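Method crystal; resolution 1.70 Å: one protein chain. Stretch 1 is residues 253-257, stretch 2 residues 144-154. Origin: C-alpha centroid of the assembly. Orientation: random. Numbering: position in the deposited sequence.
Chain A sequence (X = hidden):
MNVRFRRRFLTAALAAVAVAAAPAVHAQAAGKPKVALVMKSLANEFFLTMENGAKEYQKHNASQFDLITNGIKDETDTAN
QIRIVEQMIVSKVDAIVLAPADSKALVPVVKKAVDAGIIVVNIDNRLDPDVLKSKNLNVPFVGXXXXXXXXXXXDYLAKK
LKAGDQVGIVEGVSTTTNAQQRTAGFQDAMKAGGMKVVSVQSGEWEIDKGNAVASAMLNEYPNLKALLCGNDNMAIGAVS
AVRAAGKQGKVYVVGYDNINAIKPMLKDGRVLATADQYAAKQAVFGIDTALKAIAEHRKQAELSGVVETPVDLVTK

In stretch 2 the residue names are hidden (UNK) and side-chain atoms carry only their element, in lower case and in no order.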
# COMPACT_ATOMS: atom_id res chain seq x y z
N VAL A 253 -2.52 -1.23 -19.38
CA VAL A 253 -2.10 -0.78 -18.05
C VAL A 253 -2.92 -1.46 -16.96
O VAL A 253 -4.16 -1.49 -17.04
CB VAL A 253 -2.25 0.75 -17.90
CG1 VAL A 253 -1.89 1.21 -16.51
CG2 VAL A 253 -1.42 1.48 -18.92
N VAL A 254 -2.24 -2.01 -15.95
CA VAL A 254 -2.91 -2.48 -14.75
C VAL A 254 -2.35 -1.76 -13.55
O VAL A 254 -1.21 -1.34 -13.55
CB VAL A 254 -2.81 -3.99 -14.57
CG1 VAL A 254 -3.55 -4.72 -15.73
CG2 VAL A 254 -1.35 -4.43 -14.44
N GLY A 255 -3.17 -1.66 -12.50
CA GLY A 255 -2.77 -1.02 -11.26
C GLY A 255 -3.18 -1.83 -10.06
O GLY A 255 -3.29 -3.06 -10.14
N TYR A 256 -3.38 -1.13 -8.96
CA TYR A 256 -3.65 -1.74 -7.66
C TYR A 256 -4.15 -0.63 -6.75
O TYR A 256 -3.47 0.38 -6.62
CB TYR A 256 -2.36 -2.35 -7.11
CG TYR A 256 -2.48 -3.45 -6.09
CD1 TYR A 256 -2.43 -4.76 -6.49
CD2 TYR A 256 -2.54 -3.17 -4.73
CE1 TYR A 256 -2.47 -5.78 -5.57
CE2 TYR A 256 -2.58 -4.22 -3.80
CZ TYR A 256 -2.55 -5.51 -4.27
OH TYR A 256 -2.58 -6.51 -3.33
N ASP A 257 -5.31 -0.85 -6.12
CA ASP A 257 -5.92 -0.01 -5.04
C ASP A 257 -7.41 0.21 -5.27
O ASP A 257 -8.16 0.44 -4.31
CB ASP A 257 -5.30 1.40 -4.86
CG ASP A 257 -3.93 1.36 -4.17
OD1 ASP A 257 -3.57 0.32 -3.60
OD2 ASP A 257 -3.21 2.38 -4.23
N UNK A 144 -2.85 -7.30 3.60
CA UNK A 144 -2.96 -8.29 2.54
C UNK A 144 -1.68 -9.00 2.18
O UNK A 144 -0.57 -8.55 2.45
c UNK A 144 -2.75 -6.16 1.57
c UNK A 144 -3.43 -7.46 1.36
c UNK A 144 -2.87 -5.94 3.06
N UNK A 145 -1.87 -10.11 1.48
CA UNK A 145 -0.78 -10.80 0.84
C UNK A 145 -0.64 -10.15 -0.54
O UNK A 145 -1.44 -10.42 -1.45
o UNK A 145 0.68 -12.49 -0.88
o UNK A 145 0.31 -14.25 0.38
c UNK A 145 -1.06 -12.30 0.73
c UNK A 145 0.06 -13.06 0.04
N UNK A 146 0.32 -9.25 -0.68
CA UNK A 146 0.42 -8.47 -1.89
C UNK A 146 0.97 -9.28 -3.07
O UNK A 146 0.87 -8.84 -4.20
n UNK A 146 0.87 -5.87 0.30
o UNK A 146 -0.37 -5.54 -1.53
c UNK A 146 1.30 -7.23 -1.67
c UNK A 146 0.54 -6.13 -0.96
N UNK A 147 1.57 -10.43 -2.81
CA UNK A 147 2.10 -11.25 -3.91
C UNK A 147 0.91 -11.94 -4.58
O UNK A 147 0.74 -11.88 -5.78
n UNK A 147 7.72 -15.10 -6.14
n UNK A 147 5.85 -14.32 -5.09
c UNK A 147 3.88 -13.01 -4.50
n UNK A 147 7.77 -14.71 -3.88
c UNK A 147 5.04 -13.85 -3.97
c UNK A 147 7.11 -14.71 -5.03
c UNK A 147 3.14 -12.24 -3.41
N UNK A 148 0.04 -12.54 -3.76
CA UNK A 148 -1.20 -13.10 -4.30
C UNK A 148 -2.08 -12.05 -4.95
O UNK A 148 -2.71 -12.32 -5.97
c UNK A 148 -2.00 -13.81 -3.20
n UNK A 148 -2.36 -17.54 0.15
c UNK A 148 -1.36 -15.07 -2.65
c UNK A 148 -1.57 -16.95 -0.97
c UNK A 148 -2.20 -15.65 -1.54
N UNK A 149 -2.16 -10.85 -4.34
CA UNK A 149 -2.96 -9.78 -4.88
C UNK A 149 -2.49 -9.37 -6.27
O UNK A 149 -3.27 -9.37 -7.22
N UNK A 150 -1.20 -9.05 -6.39
CA UNK A 150 -0.61 -8.66 -7.67
C UNK A 150 -0.74 -9.80 -8.68
O UNK A 150 -0.93 -9.56 -9.85
c UNK A 150 0.85 -8.25 -7.49
N UNK A 151 -0.64 -11.05 -8.22
CA UNK A 151 -0.77 -12.22 -9.10
C UNK A 151 -2.14 -12.27 -9.74
O UNK A 151 -2.26 -12.60 -10.92
n UNK A 151 0.32 -18.30 -11.77
n UNK A 151 0.12 -16.11 -11.13
c UNK A 151 -0.65 -14.83 -9.17
c UNK A 151 -0.50 -13.51 -8.34
c UNK A 151 0.38 -14.94 -10.26
c UNK A 151 0.63 -17.32 -10.93
n UNK A 151 1.46 -17.56 -9.92
N UNK A 152 -3.19 -11.96 -8.96
CA UNK A 152 -4.54 -11.87 -9.54
C UNK A 152 -4.59 -10.88 -10.71
O UNK A 152 -5.17 -11.17 -11.75
c UNK A 152 -7.48 -13.11 -5.62
c UNK A 152 -5.90 -12.50 -7.46
n UNK A 152 -8.76 -12.75 -4.94
c UNK A 152 -5.56 -11.44 -8.49
c UNK A 152 -6.97 -11.99 -6.52
N UNK A 153 -4.05 -9.67 -10.49
CA UNK A 153 -4.06 -8.62 -11.49
C UNK A 153 -3.22 -9.05 -12.69
O UNK A 153 -3.68 -8.99 -13.82
c UNK A 153 -4.45 -6.90 -9.72
c UNK A 153 -3.54 -7.31 -10.92
c UNK A 153 -3.49 -6.21 -11.99
N UNK A 154 -2.01 -9.53 -12.43
CA UNK A 154 -1.15 -10.04 -13.48
C UNK A 154 -1.78 -11.16 -14.31
O UNK A 154 -1.62 -11.19 -15.56

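Position 144 has three side-chain carbons that close a ring onto its own backbone N. This is proline. Its CB points toward stretch 1, but Pro144 CB stays 4.9 Å from Tyr256 OH, too far for a real contact.

Position 145 has two side-chain carbons, the second carrying two oxygens. This is a carboxylate on a short stem, so the residue is Asp145. Its CB points away from stretch 1. It sits right before the helix and caps it: Asp145 OD1 accepts from the backbone N of position 148 at 3.0 Å, nearly straight, and from the N of position 147 at 3.0 Å, a weak bond.

Position 146 has two carbons, the second carrying one oxygen and one nitrogen. That is a short amide, Asn146. Its CB points sideways, but the end of the side chain comes nearer, and Asn146 OD1 lies 3.0 Å from Tyr256 OH. Asn146 OD1 has a hydrogen bond elsewhere in the structure.

Position 147 has three carbons, a nitrogen, and then a carbon carrying two more nitrogens. The guanidinium identifies Arg147. It is extended and exposed, points away from stretch 1, and touches a crystal neighbour.

Position 148 has four carbons in a row ending in nitrogen, which gives Lys148. It too points away and is exposed.

Position 149 has no side-chain atoms, so it is Gly149. Its CA lies 3.6 Å from Tyr256 OH. A CB placed on Gly149 in ideal geometry would be 2.2 Å from Tyr256 OH, a clash. The bare backbone makes room for the phenol.

Position 150 has a single side-chain carbon, which means Ala150. The CB points sideways. The closest approach is made by the backbone instead: Ala150 N is 3.6 Å from Tyr256 CE1, at the ring edge. Ala150 N is already bonded to Asn146 O at 3.0 Å within the helix.

Position 151 repeats the guanidinium pattern of position 147. Arg151 is out of reach of stretch 1 and touches a crystal neighbour.

Position 152 again has four carbons ending in nitrogen. Lys152 is exposed, out of reach, and bonded through NZ elsewhere in the structure.

Position 153 has three carbons, one of them carrying the other two. A fork at CB with no heteroatom is Val153. It points toward stretch 1. Val153 CG1 lies 3.5 Å from Val254 CB and 3.7 Å from Gly255 O, while CG2 is 4.4 Å from Tyr256 CD1.

Position 154 has no side-chain atoms. Gly154 makes no contact with stretch 1.

The contact is small, burying 283 Å², and mainly a matter of packing. No clear hydrogen bond crosses it. Tyr256 and Val153 have the most area covered, 99 and 70 Å². The tyrosine lays its ring edge along the helix backbone at Gly149 and Ala150, and Val153 fills the space by Val254. Gly255 O is buried here without a polar partner. The charged side chains of the helix take no part.

Stretch 2 (144-154) PDNRKGARKVG
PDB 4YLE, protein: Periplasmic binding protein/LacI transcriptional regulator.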